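Local coordinates for protein WbmS, polysaccharide deacetylase involved in O-antigen biosynthesis (Bordetella bronchiseptica, PDB 3HFT) that probably removes acetyl groups from a polysaccharide in O-antigen biosynthesis, as a zinc-binding hydrolase, at residues A[24-36]-A[161-173]. Sequence-based numbering, arbitrary orientation.
Sequences ISDIDINQPESWR and QPWRHWTGDMVRV
Gln161 accepts the indole N-H of Trp35 on its amide oxygen, NE1 to OE1 2.7 Å, with the donor almost in line with the C=O. A turn about the CB-CG bond of the glutamine (chi2 -74°) brings OE1 to the indole edge; a water links the same oxygen to NH1 of Arg36, while NE2 is held by the backbone oxygen of Asp200. Pro162 presents its CD-CG edge to one face of the indole in a CH-pi contact, CD 3.5 Å from the centroid of the five-membered ring of Trp35. Against the opposite face, toward its rim, lies CA of Pro32, so the indole has a neighbour on each face and a bond at its N-H. Ile29 CD1 rests 3.9 Å from Pro162 CG. At Arg164 the guanidinium reaches back across Ile29, whose CG2 sits over one face, and NH2 makes a nearly straight bond (173°) to Asn30 OD1 at 2.7 Å. Asn30 belongs to the type I turn Asp28-Gln31, which carries an Asx turn from Asp28. Beyond the type I' turn Thr167-Met170, Val171 packs CG2 against Ile29 CB, and Val173 meets Ile27 tip to tip, CG2 to CD1 3.7 Å, with Ile24 alongside. Strands 163-164 and 171-172 thus form a beta hairpin at the margin of the small mixed sheet, packed against the loop that leads into strand 39-44 of the parallel sheet of this polysaccharide deacetylase fold.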
loop_
_atom_site.group_PDB
_atom_site.type_symbol
_atom_site.label_atom_id
_atom_site.label_comp_id
_atom_site.label_asym_id
_atom_site.label_seq_id
_atom_site.Cartn_x
_atom_site.Cartn_y
_atom_site.Cartn_z
ATOM N N ILE A 24 -16.883 5.107 -6.459
ATOM C CA ILE A 24 -15.591 4.561 -6.908
ATOM C C ILE A 24 -15.694 3.974 -8.328
ATOM O O ILE A 24 -14.808 4.208 -9.155
ATOM C CB ILE A 24 -15.013 3.522 -5.878
ATOM C CG1 ILE A 24 -14.679 4.201 -4.530
ATOM C CG2 ILE A 24 -13.807 2.748 -6.454
ATOM C CD1 ILE A 24 -13.398 5.100 -4.527
ATOM N N SER A 25 -16.782 3.263 -8.655
ATOM C CA SER A 25 -16.893 2.675 -9.998
ATOM C C SER A 25 -17.107 3.694 -11.111
ATOM O O SER A 25 -17.151 3.319 -12.295
ATOM C CB SER A 25 -18.025 1.659 -10.039
ATOM O OG SER A 25 -19.214 2.241 -9.552
ATOM N N ASP A 26 -17.209 4.977 -10.771
ATOM C CA ASP A 26 -17.303 6.022 -11.795
ATOM C C ASP A 26 -15.912 6.376 -12.339
ATOM O O ASP A 26 -15.811 7.039 -13.358
ATOM C CB ASP A 26 -17.966 7.288 -11.243
ATOM C CG ASP A 26 -19.425 7.100 -10.890
ATOM O OD1 ASP A 26 -20.147 6.391 -11.606
ATOM O OD2 ASP A 26 -19.876 7.714 -9.901
ATOM N N ILE A 27 -14.841 5.912 -11.687
ATOM C CA ILE A 27 -13.474 6.195 -12.130
ATOM C C ILE A 27 -13.216 5.472 -13.449
ATOM O O ILE A 27 -13.412 4.257 -13.545
ATOM C CB ILE A 27 -12.442 5.737 -11.088
ATOM C CG1 ILE A 27 -12.614 6.575 -9.806
ATOM C CG2 ILE A 27 -10.973 5.825 -11.631
ATOM C CD1 ILE A 27 -11.944 6.012 -8.550
ATOM N N ASP A 28 -12.830 6.236 -14.460
ATOM C CA ASP A 28 -12.469 5.700 -15.751
ATOM C C ASP A 28 -11.020 6.106 -15.926
ATOM O O ASP A 28 -10.709 7.283 -16.139
ATOM C CB ASP A 28 -13.337 6.292 -16.840
ATOM C CG ASP A 28 -12.949 5.820 -18.231
ATOM O OD1 ASP A 28 -11.906 5.143 -18.402
ATOM O OD2 ASP A 28 -13.697 6.143 -19.174
ATOM N N ILE A 29 -10.146 5.118 -15.817
ATOM C CA ILE A 29 -8.707 5.350 -15.830
ATOM C C ILE A 29 -8.285 6.040 -17.126
ATOM O O ILE A 29 -7.274 6.701 -17.161
ATOM C CB ILE A 29 -7.930 4.004 -15.617
ATOM C CG1 ILE A 29 -6.500 4.265 -15.162
ATOM C CG2 ILE A 29 -8.026 3.103 -16.869
ATOM C CD1 ILE A 29 -6.439 5.076 -13.895
ATOM N N ASN A 30 -9.071 5.898 -18.191
ATOM C CA ASN A 30 -8.751 6.550 -19.468
ATOM C C ASN A 30 -9.247 7.976 -19.607
ATOM O O ASN A 30 -9.020 8.595 -20.630
ATOM C CB ASN A 30 -9.342 5.724 -20.627
ATOM C CG ASN A 30 -8.700 4.372 -20.730
ATOM O OD1 ASN A 30 -7.487 4.265 -20.663
ATOM N ND2 ASN A 30 -9.504 3.329 -20.841
ATOM N N GLN A 31 -9.943 8.490 -18.601
ATOM C CA GLN A 31 -10.583 9.795 -18.671
ATOM C C GLN A 31 -10.430 10.502 -17.344
ATOM O O GLN A 31 -11.256 10.310 -16.455
ATOM C CB GLN A 31 -12.079 9.639 -18.930
ATOM C CG GLN A 31 -12.442 9.029 -20.282
ATOM C CD GLN A 31 -12.238 9.989 -21.446
ATOM O OE1 GLN A 31 -12.284 11.212 -21.274
ATOM N NE2 GLN A 31 -12.031 9.434 -22.646
ATOM N N PRO A 32 -9.369 11.309 -17.198
ATOM C CA PRO A 32 -9.131 11.981 -15.919
ATOM C C PRO A 32 -10.280 12.847 -15.447
ATOM O O PRO A 32 -10.395 13.072 -14.253
ATOM C CB PRO A 32 -7.877 12.823 -16.190
ATOM C CG PRO A 32 -7.172 12.083 -17.250
ATOM C CD PRO A 32 -8.281 11.583 -18.159
ATOM N N GLU A 33 -11.137 13.307 -16.367
ATOM C CA GLU A 33 -12.295 14.111 -15.986
ATOM C C GLU A 33 -13.178 13.324 -15.024
ATOM O O GLU A 33 -13.931 13.894 -14.245
ATOM C CB GLU A 33 -13.121 14.532 -17.228
ATOM N N SER A 34 -13.070 12.004 -15.053
ATOM C CA SER A 34 -13.903 11.172 -14.192
ATOM C C SER A 34 -13.510 11.208 -12.722
ATOM O O SER A 34 -14.275 10.747 -11.870
ATOM C CB SER A 34 -13.895 9.724 -14.687
ATOM O OG SER A 34 -12.665 9.087 -14.441
ATOM N N TRP A 35 -12.329 11.730 -12.411
ATOM C CA TRP A 35 -11.849 11.771 -11.024
ATOM C C TRP A 35 -11.191 13.055 -10.567
ATOM O O TRP A 35 -11.147 13.329 -9.374
ATOM C CB TRP A 35 -10.829 10.659 -10.776
ATOM C CG TRP A 35 -9.411 10.903 -11.343
ATOM C CD1 TRP A 35 -8.406 11.754 -10.825
ATOM C CD2 TRP A 35 -8.836 10.264 -12.460
ATOM N NE1 TRP A 35 -7.280 11.662 -11.588
ATOM C CE2 TRP A 35 -7.510 10.763 -12.604
ATOM C CE3 TRP A 35 -9.293 9.307 -13.350
ATOM C CZ2 TRP A 35 -6.656 10.326 -13.602
ATOM C CZ3 TRP A 35 -8.446 8.864 -14.350
ATOM C CH2 TRP A 35 -7.134 9.374 -14.484
ATOM N N ARG A 36 -10.623 13.818 -11.483
ATOM C CA ARG A 36 -9.811 14.959 -11.109
ATOM C C ARG A 36 -10.612 16.013 -10.422
ATOM O O ARG A 36 -11.602 16.528 -10.963
ATOM C CB ARG A 36 -9.128 15.518 -12.343
ATOM C CG ARG A 36 -7.905 16.299 -12.064
ATOM C CD ARG A 36 -7.260 16.673 -13.383
ATOM N NE ARG A 36 -6.388 17.820 -13.213
ATOM C CZ ARG A 36 -5.074 17.759 -13.065
ATOM N NH1 ARG A 36 -4.443 16.571 -13.075
ATOM N NH2 ARG A 36 -4.384 18.890 -12.915
ATOM N N GLN A 161 -3.543 10.331 -7.898
ATOM C CA GLN A 161 -4.237 9.918 -9.115
ATOM C C GLN A 161 -4.396 8.381 -9.029
ATOM O O GLN A 161 -3.481 7.692 -8.551
ATOM C CB GLN A 161 -3.367 10.257 -10.361
ATOM C CG GLN A 161 -2.703 11.671 -10.385
ATOM C CD GLN A 161 -3.696 12.781 -10.669
ATOM O OE1 GLN A 161 -4.807 12.497 -11.093
ATOM N NE2 GLN A 161 -3.296 14.053 -10.460
ATOM N N PRO A 162 -5.519 7.822 -9.520
ATOM C CA PRO A 162 -5.619 6.367 -9.541
ATOM C C PRO A 162 -4.666 5.876 -10.651
ATOM O O PRO A 162 -4.259 6.662 -11.504
ATOM C CB PRO A 162 -7.088 6.125 -9.940
ATOM C CG PRO A 162 -7.379 7.301 -10.834
ATOM C CD PRO A 162 -6.663 8.450 -10.189
ATOM N N TRP A 163 -4.301 4.600 -10.628
ATOM C CA TRP A 163 -3.416 4.037 -11.626
ATOM C C TRP A 163 -3.777 2.595 -11.952
ATOM O O TRP A 163 -4.490 1.939 -11.201
ATOM C CB TRP A 163 -1.949 4.163 -11.174
ATOM C CG TRP A 163 -1.513 3.351 -10.034
ATOM C CD1 TRP A 163 -1.055 2.073 -10.093
ATOM C CD2 TRP A 163 -1.442 3.736 -8.644
ATOM N NE1 TRP A 163 -0.714 1.638 -8.853
ATOM C CE2 TRP A 163 -0.926 2.636 -7.942
ATOM C CE3 TRP A 163 -1.773 4.891 -7.939
ATOM C CZ2 TRP A 163 -0.730 2.650 -6.576
ATOM C CZ3 TRP A 163 -1.578 4.923 -6.590
ATOM C CH2 TRP A 163 -1.064 3.798 -5.901
ATOM N N ARG A 164 -3.296 2.109 -13.094
ATOM C CA ARG A 164 -3.538 0.739 -13.494
ATOM C C ARG A 164 -2.634 -0.219 -12.729
ATOM O O ARG A 164 -1.415 -0.036 -12.710
ATOM C CB ARG A 164 -3.224 0.533 -14.964
ATOM C CG ARG A 164 -4.109 1.295 -15.880
ATOM C CD ARG A 164 -3.596 1.221 -17.293
ATOM N NE ARG A 164 -3.933 2.445 -18.030
ATOM C CZ ARG A 164 -5.034 2.631 -18.754
ATOM N NH1 ARG A 164 -5.961 1.675 -18.881
ATOM N NH2 ARG A 164 -5.200 3.797 -19.370
ATOM N N HIS A 165 -3.227 -1.274 -12.171
ATOM C CA HIS A 165 -2.446 -2.344 -11.556
ATOM C C HIS A 165 -1.916 -3.261 -12.663
ATOM O O HIS A 165 -2.485 -3.298 -13.759
ATOM C CB HIS A 165 -3.288 -3.115 -10.562
ATOM C CG HIS A 165 -2.502 -4.081 -9.740
ATOM N ND1 HIS A 165 -1.364 -3.708 -9.062
ATOM C CD2 HIS A 165 -2.693 -5.392 -9.467
ATOM C CE1 HIS A 165 -0.868 -4.758 -8.439
ATOM N NE2 HIS A 165 -1.647 -5.796 -8.671
ATOM N N TRP A 166 -0.864 -4.024 -12.382
ATOM C CA TRP A 166 -0.255 -4.884 -13.398
ATOM C C TRP A 166 -1.017 -6.171 -13.712
ATOM O O TRP A 166 -0.606 -6.885 -14.631
ATOM C CB TRP A 166 1.195 -5.227 -13.037
ATOM C CG TRP A 166 1.387 -5.979 -11.750
ATOM C CD1 TRP A 166 1.186 -7.302 -11.541
ATOM C CD2 TRP A 166 1.842 -5.439 -10.497
ATOM N NE1 TRP A 166 1.466 -7.623 -10.231
ATOM C CE2 TRP A 166 1.879 -6.496 -9.574
ATOM C CE3 TRP A 166 2.203 -4.169 -10.066
ATOM C CZ2 TRP A 166 2.275 -6.323 -8.256
ATOM C CZ3 TRP A 166 2.607 -3.999 -8.754
ATOM C CH2 TRP A 166 2.624 -5.063 -7.855
ATOM N N THR A 167 -2.070 -6.492 -12.961
ATOM C CA THR A 167 -2.900 -7.656 -13.245
ATOM C C THR A 167 -4.375 -7.363 -13.034
ATOM O O THR A 167 -4.743 -6.446 -12.305
ATOM C CB THR A 167 -2.610 -8.883 -12.324
ATOM O OG1 THR A 167 -2.928 -8.567 -10.971
ATOM C CG2 THR A 167 -1.166 -9.374 -12.427
ATOM N N GLY A 168 -5.208 -8.185 -13.674
ATOM C CA GLY A 168 -6.675 -8.134 -13.531
ATOM C C GLY A 168 -7.381 -6.934 -14.162
ATOM O O GLY A 168 -8.556 -6.734 -13.906
ATOM N N ASP A 169 -6.710 -6.152 -15.015
ATOM C CA ASP A 169 -7.270 -4.847 -15.427
ATOM C C ASP A 169 -7.758 -4.032 -14.187
ATOM O O ASP A 169 -8.644 -3.195 -14.309
ATOM C CB ASP A 169 -8.443 -4.986 -16.400
HETATM N N MSE A 170 -7.179 -4.288 -13.021
HETATM C CA MSE A 170 -7.589 -3.580 -11.818
HETATM C C MSE A 170 -7.020 -2.167 -11.837
HETATM O O MSE A 170 -6.003 -1.901 -12.491
HETATM C CB MSE A 170 -7.103 -4.316 -10.574
HETATM C CG MSE A 170 -7.677 -5.720 -10.409
HETATM SE SE MSE A 170 -7.621 -6.230 -8.510
HETATM C CE MSE A 170 -8.932 -5.010 -7.820
ATOM N N VAL A 171 -7.692 -1.277 -11.116
ATOM C CA VAL A 171 -7.272 0.086 -10.933
ATOM C C VAL A 171 -7.034 0.273 -9.425
ATOM O O VAL A 171 -7.853 -0.161 -8.583
ATOM C CB VAL A 171 -8.349 1.043 -11.441
ATOM C CG1 VAL A 171 -8.066 2.482 -10.971
ATOM C CG2 VAL A 171 -8.459 0.944 -12.975
ATOM N N ARG A 172 -5.877 0.812 -9.055
ATOM C CA ARG A 172 -5.630 1.126 -7.667
ATOM C C ARG A 172 -6.054 2.568 -7.426
ATOM O O ARG A 172 -5.666 3.500 -8.153
ATOM C CB ARG A 172 -4.166 0.910 -7.300
ATOM C CG ARG A 172 -3.700 -0.487 -7.580
ATOM C CD ARG A 172 -2.614 -0.837 -6.611
ATOM N NE ARG A 172 -3.181 -1.147 -5.309
ATOM C CZ ARG A 172 -2.487 -1.618 -4.290
ATOM N NH1 ARG A 172 -1.187 -1.809 -4.418
ATOM N NH2 ARG A 172 -3.086 -1.910 -3.149
ATOM N N VAL A 173 -6.883 2.751 -6.399
ATOM C CA VAL A 173 -7.424 4.027 -6.050
ATOM C C VAL A 173 -6.906 4.459 -4.650
ATOM O O VAL A 173 -7.322 3.904 -3.656
ATOM C CB VAL A 173 -8.978 3.971 -6.035
ATOM C CG1 VAL A 173 -9.556 5.382 -5.681
ATOM C CG2 VAL A 173 -9.531 3.412 -7.385
HETATM O O HOH W 1 -5.076 13.933 -13.826
#